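Maltose operon transcriptional repressor (Staphylococcus aureus subsp. aureus Mu50, PDB 3HCW) probably represses transcription of the maltose operon, as a DNA-binding regulator with a periplasmic-binding-protein-like effector domain. Local coordinates at residues I111-T123 / V145-A157. Residues are numbered along the deposited sequence; the frame is centred on the assembly and turned at random. Where two conformers were deposited one is given.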
loop_
_atom_site.group_PDB
_atom_site.type_symbol
_atom_site.label_atom_id
_atom_site.label_comp_id
_atom_site.label_asym_id
_atom_site.label_seq_id
_atom_site.Cartn_x
_atom_site.Cartn_y
_atom_site.Cartn_z
ATOM N N ILE A 111 -22.465 7.406 -0.177
ATOM C CA ILE A 111 -22.014 6.285 -0.994
ATOM C C ILE A 111 -21.377 5.262 -0.055
ATOM O O ILE A 111 -20.420 5.565 0.639
ATOM C CB ILE A 111 -21.036 6.742 -2.125
ATOM C CG1 ILE A 111 -21.779 7.530 -3.215
ATOM C CG2 ILE A 111 -20.384 5.558 -2.796
ATOM C CD1 ILE A 111 -21.699 9.002 -3.064
ATOM N N ASP A 112 -21.925 4.054 -0.019
ATOM C CA ASP A 112 -21.449 3.041 0.915
ATOM C C ASP A 112 -21.443 1.650 0.270
ATOM O O ASP A 112 -21.969 1.471 -0.839
ATOM C CB ASP A 112 -22.357 3.047 2.150
ATOM C CG ASP A 112 -21.647 2.609 3.429
ATOM O OD1 ASP A 112 -20.425 2.367 3.412
ATOM O OD2 ASP A 112 -22.335 2.494 4.467
ATOM N N ASN A 113 -20.804 0.691 0.942
ATOM C CA ASN A 113 -21.099 -0.725 0.742
ATOM C C ASN A 113 -22.193 -1.075 1.736
ATOM O O ASN A 113 -22.449 -0.305 2.683
ATOM C CB ASN A 113 -19.890 -1.604 1.069
ATOM C CG ASN A 113 -18.676 -1.288 0.231
ATOM O OD1 ASN A 113 -17.656 -0.835 0.750
ATOM N ND2 ASN A 113 -18.769 -1.535 -1.071
ATOM N N ASP A 114 -22.819 -2.238 1.547
ATOM C CA ASP A 114 -23.686 -2.813 2.576
ATOM C C ASP A 114 -22.786 -3.628 3.498
ATOM O O ASP A 114 -22.431 -4.768 3.208
ATOM C CB ASP A 114 -24.822 -3.647 1.952
ATOM C CG ASP A 114 -25.865 -4.115 2.977
ATOM O OD1 ASP A 114 -26.964 -4.543 2.559
ATOM O OD2 ASP A 114 -25.597 -4.087 4.197
ATOM N N ASN A 115 -22.412 -3.026 4.620
ATOM C CA ASN A 115 -21.355 -3.592 5.455
ATOM C C ASN A 115 -21.850 -4.670 6.403
ATOM O O ASN A 115 -21.075 -5.518 6.859
ATOM C CB ASN A 115 -20.569 -2.488 6.184
ATOM C CG ASN A 115 -19.371 -2.009 5.390
ATOM O OD1 ASN A 115 -18.531 -2.808 4.964
ATOM N ND2 ASN A 115 -19.263 -0.697 5.212
ATOM N N ILE A 116 -23.149 -4.650 6.676
ATOM C CA ILE A 116 -23.784 -5.750 7.387
ATOM C C ILE A 116 -23.810 -7.011 6.504
ATOM O O ILE A 116 -23.337 -8.065 6.912
ATOM C CB ILE A 116 -25.166 -5.361 7.911
ATOM C CG1 ILE A 116 -25.019 -4.193 8.908
ATOM C CG2 ILE A 116 -25.836 -6.568 8.538
ATOM C CD1 ILE A 116 -26.294 -3.681 9.538
ATOM N N LEU A 117 -24.296 -6.875 5.282
ATOM C CA LEU A 117 -24.380 -7.988 4.346
ATOM C C LEU A 117 -22.995 -8.554 4.028
ATOM O O LEU A 117 -22.791 -9.780 4.070
ATOM C CB LEU A 117 -25.130 -7.551 3.067
ATOM C CG LEU A 117 -25.420 -8.551 1.946
ATOM C CD1 LEU A 117 -26.086 -9.823 2.474
ATOM C CD2 LEU A 117 -26.283 -7.898 0.891
ATOM N N ALA A 118 -22.030 -7.663 3.784
ATOM C CA ALA A 118 -20.645 -8.072 3.503
ATOM C C ALA A 118 -20.111 -8.972 4.608
ATOM O O ALA A 118 -19.597 -10.078 4.324
ATOM C CB ALA A 118 -19.740 -6.863 3.304
ATOM N N SER A 119 -20.286 -8.520 5.859
ATOM C CA SER A 119 -19.837 -9.294 7.017
ATOM C C SER A 119 -20.621 -10.584 7.203
ATOM O O SER A 119 -20.032 -11.624 7.534
ATOM C CB SER A 119 -19.838 -8.459 8.307
ATOM O OG SER A 119 -21.055 -7.762 8.489
ATOM N N GLU A 120 -21.936 -10.525 6.979
ATOM C CA GLU A 120 -22.779 -11.702 7.053
ATOM C C GLU A 120 -22.357 -12.750 6.033
ATOM O O GLU A 120 -22.332 -13.922 6.356
ATOM C CB GLU A 120 -24.235 -11.329 6.829
ATOM C CG GLU A 120 -24.875 -10.774 8.057
ATOM C CD GLU A 120 -26.277 -10.296 7.852
ATOM O OE1 GLU A 120 -26.820 -10.448 6.730
ATOM O OE2 GLU A 120 -26.829 -9.762 8.837
ATOM N N ASN A 121 -22.042 -12.311 4.810
ATOM C CA ASN A 121 -21.519 -13.185 3.772
ATOM C C ASN A 121 -20.210 -13.845 4.186
ATOM O O ASN A 121 -20.021 -15.045 3.972
ATOM C CB ASN A 121 -21.303 -12.416 2.463
ATOM C CG ASN A 121 -22.590 -12.035 1.803
ATOM O OD1 ASN A 121 -23.621 -12.637 2.059
ATOM N ND2 ASN A 121 -22.543 -11.016 0.945
ATOM N N LEU A 122 -19.309 -13.054 4.769
ATOM C CA LEU A 122 -18.022 -13.576 5.217
ATOM C C LEU A 122 -18.199 -14.527 6.390
ATOM O O LEU A 122 -17.627 -15.629 6.377
ATOM C CB LEU A 122 -17.050 -12.447 5.579
ATOM C CG LEU A 122 -15.596 -12.814 5.895
ATOM C CD1 LEU A 122 -14.848 -13.145 4.620
ATOM C CD2 LEU A 122 -14.897 -11.665 6.627
ATOM N N THR A 123 -19.000 -14.112 7.380
ATOM C CA THR A 123 -19.224 -14.925 8.575
ATOM C C THR A 123 -19.895 -16.251 8.197
ATOM O O THR A 123 -19.529 -17.285 8.723
ATOM C CB THR A 123 -20.066 -14.191 9.683
ATOM O OG1 THR A 123 -19.531 -12.880 9.937
ATOM C CG2 THR A 123 -20.047 -14.981 10.989
ATOM N N VAL A 145 -18.556 1.739 10.155
ATOM C CA VAL A 145 -18.133 0.557 9.397
ATOM C C VAL A 145 -17.865 -0.612 10.367
ATOM O O VAL A 145 -18.304 -1.751 10.141
ATOM C CB VAL A 145 -16.922 0.880 8.438
ATOM C CG1 VAL A 145 -15.931 1.818 9.098
ATOM C CG2 VAL A 145 -16.211 -0.390 7.969
ATOM N N SER A 146 -17.187 -0.287 11.466
ATOM C CA SER A 146 -16.957 -1.192 12.577
ATOM C C SER A 146 -18.273 -1.710 13.163
ATOM O O SER A 146 -18.453 -2.927 13.269
ATOM C CB SER A 146 -16.086 -0.501 13.642
ATOM O OG SER A 146 -15.823 -1.351 14.741
ATOM N N LYS A 147 -19.198 -0.799 13.488
ATOM C CA LYS A 147 -20.512 -1.176 14.033
ATOM C C LYS A 147 -21.301 -2.089 13.090
ATOM O O LYS A 147 -21.910 -3.064 13.525
ATOM C CB LYS A 147 -21.365 0.062 14.347
ATOM C CG LYS A 147 -20.882 0.934 15.500
ATOM C CD LYS A 147 -21.851 2.112 15.671
ATOM C CE LYS A 147 -21.686 2.827 17.007
ATOM N NZ LYS A 147 -20.473 3.683 17.052
ATOM N N ASP A 148 -21.308 -1.743 11.807
ATOM C CA ASP A 148 -21.996 -2.536 10.782
ATOM C C ASP A 148 -21.419 -3.944 10.601
ATOM O O ASP A 148 -22.166 -4.897 10.504
ATOM C CB ASP A 148 -21.951 -1.817 9.442
ATOM C CG ASP A 148 -22.916 -0.668 9.359
ATOM O OD1 ASP A 148 -23.037 -0.099 8.251
ATOM O OD2 ASP A 148 -23.552 -0.341 10.385
ATOM N N ARG A 149 -20.090 -4.052 10.560
ATOM C CA ARG A 149 -19.418 -5.344 10.368
ATOM C C ARG A 149 -19.499 -6.236 11.611
ATOM O O ARG A 149 -19.676 -7.447 11.486
ATOM C CB ARG A 149 -17.976 -5.164 9.863
ATOM C CG ARG A 149 -17.909 -4.614 8.423
ATOM C CD ARG A 149 -16.481 -4.417 7.919
ATOM N NE ARG A 149 -16.463 -3.704 6.638
ATOM C CZ ARG A 149 -15.390 -3.125 6.094
ATOM N NH1 ARG A 149 -14.217 -3.154 6.710
ATOM N NH2 ARG A 149 -15.499 -2.486 4.933
ATOM N N ILE A 150 -19.388 -5.637 12.800
ATOM C CA ILE A 150 -19.681 -6.344 14.053
ATOM C C ILE A 150 -21.124 -6.874 14.075
ATOM O O ILE A 150 -21.344 -8.057 14.352
ATOM C CB ILE A 150 -19.334 -5.474 15.316
ATOM C CG1 ILE A 150 -17.810 -5.317 15.433
ATOM C CG2 ILE A 150 -19.886 -6.093 16.604
ATOM C CD1 ILE A 150 -17.340 -4.245 16.369
ATOM N N GLN A 151 -22.097 -6.016 13.760
ATOM C CA GLN A 151 -23.506 -6.435 13.722
ATOM C C GLN A 151 -23.787 -7.635 12.785
ATOM O O GLN A 151 -24.506 -8.559 13.157
ATOM C CB GLN A 151 -24.417 -5.258 13.360
ATOM C CG GLN A 151 -25.926 -5.581 13.374
ATOM C CD GLN A 151 -26.403 -6.113 14.714
ATOM O OE1 GLN A 151 -26.496 -5.369 15.694
ATOM N NE2 GLN A 151 -26.711 -7.412 14.765
ATOM N N GLY A 152 -23.211 -7.624 11.588
ATOM C CA GLY A 152 -23.400 -8.725 10.648
ATOM C C GLY A 152 -22.772 -10.017 11.140
ATOM O O GLY A 152 -23.285 -11.110 10.889
ATOM N N PHE A 153 -21.653 -9.879 11.846
ATOM C CA PHE A 153 -20.911 -11.006 12.390
ATOM C C PHE A 153 -21.702 -11.672 13.511
ATOM O O PHE A 153 -21.886 -12.899 13.514
ATOM C CB PHE A 153 -19.554 -10.500 12.911
ATOM C CG PHE A 153 -18.807 -11.483 13.774
ATOM C CD1 PHE A 153 -18.030 -12.481 13.197
ATOM C CD2 PHE A 153 -18.851 -11.383 15.169
ATOM C CE1 PHE A 153 -17.317 -13.378 13.998
ATOM C CE2 PHE A 153 -18.154 -12.264 15.965
ATOM C CZ PHE A 153 -17.378 -13.260 15.380
ATOM N N GLU A 154 -22.142 -10.845 14.462
ATOM C CA GLU A 154 -22.921 -11.270 15.615
ATOM C C GLU A 154 -24.246 -11.910 15.213
ATOM O O GLU A 154 -24.723 -12.817 15.888
ATOM C CB GLU A 154 -23.220 -10.067 16.520
ATOM C CG GLU A 154 -22.045 -9.537 17.319
ATOM C CD GLU A 154 -22.483 -8.496 18.343
ATOM O OE1 GLU A 154 -23.208 -7.556 17.961
ATOM O OE2 GLU A 154 -22.118 -8.620 19.529
ATOM N N THR A 155 -24.855 -11.411 14.139
ATOM C CA THR A 155 -26.133 -11.950 13.668
ATOM C C THR A 155 -26.002 -13.354 13.075
ATOM O O THR A 155 -26.795 -14.221 13.423
ATOM C CB THR A 155 -26.838 -11.000 12.681
ATOM O OG1 THR A 155 -27.157 -9.774 13.347
ATOM C CG2 THR A 155 -28.131 -11.605 12.175
ATOM N N VAL A 156 -25.003 -13.595 12.221
ATOM C CA VAL A 156 -24.822 -14.939 11.634
ATOM C C VAL A 156 -24.356 -15.942 12.694
ATOM O O VAL A 156 -24.820 -17.088 12.735
ATOM C CB VAL A 156 -23.880 -14.925 10.411
ATOM C CG1 VAL A 156 -23.530 -16.329 9.954
ATOM C CG2 VAL A 156 -24.539 -14.212 9.284
ATOM N N ALA A 157 -23.485 -15.477 13.584
ATOM C CA ALA A 157 -23.030 -16.276 14.710
ATOM C C ALA A 157 -24.170 -16.664 15.647
ATOM O O ALA A 157 -24.216 -17.799 16.114
ATOM C CB ALA A 157 -21.926 -15.558 15.467
HETATM O O HOH W 1 -20.776 1.103 6.529
HETATM O O HOH W 2 -23.349 -0.738 5.554
HETATM O O HOH W 3 -27.468 -8.164 11.059
#
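With CG beside its own backbone N (chi1 -68°) and the chain extended from there to NE, Arg149 slants back toward the N-terminal turn of helix 145-157, where its guanidinium meets Asn115 in the first turn of helix 115-123. The grip is side-on: NE (2.8 Å) and NH2 (3.0 Å) of Arg149 both donate to Asn115 OD1, which lies in the guanidinium plane, whereas the two nitrogens approach from one face of the amide, its plane turned 69° from theirs. Val145 CG2 covers the centre of one guanidinium face, and the pair of hydrogen bonds, with the water on ND2, helps hold the amide in its rotation. That water, on Asn115 ND2, also bonds Asp112 OD2 and Asp148 OD1; the other oxygen of Asp148 forms a salt bridge with Lys99.

Farther along, the helices cross at -41° with axes 7.2 Å apart, an approach made possible by Gly152, whose CA lies 3.8 Å from Ile116 O. Ile116 sets CG1 against Asp148 O at 3.3 Å, and Glu120 lays CG on Gly152 O. Thr123 is a knob among Gly152, Phe153, Val156 and Ala157: OG1 sits at the edge of the Phe153 ring, 3.6 Å from CD1, while hydrogen-bonded to Ser119 O, and CG2, anti to the backbone N, packs on Val156 CG1. At the outer margin a water bridges Glu120 OE2 and Thr155 OG1.

One glycerol hydrogen-bonded to Asp112, Asn113 and Asn115 and another to Arg149 NH1, both probably from the crystallisation liquor, suggest a pocket here, consistent with the interlobe effector cleft of the LacI/periplasmic-binding-protein fold.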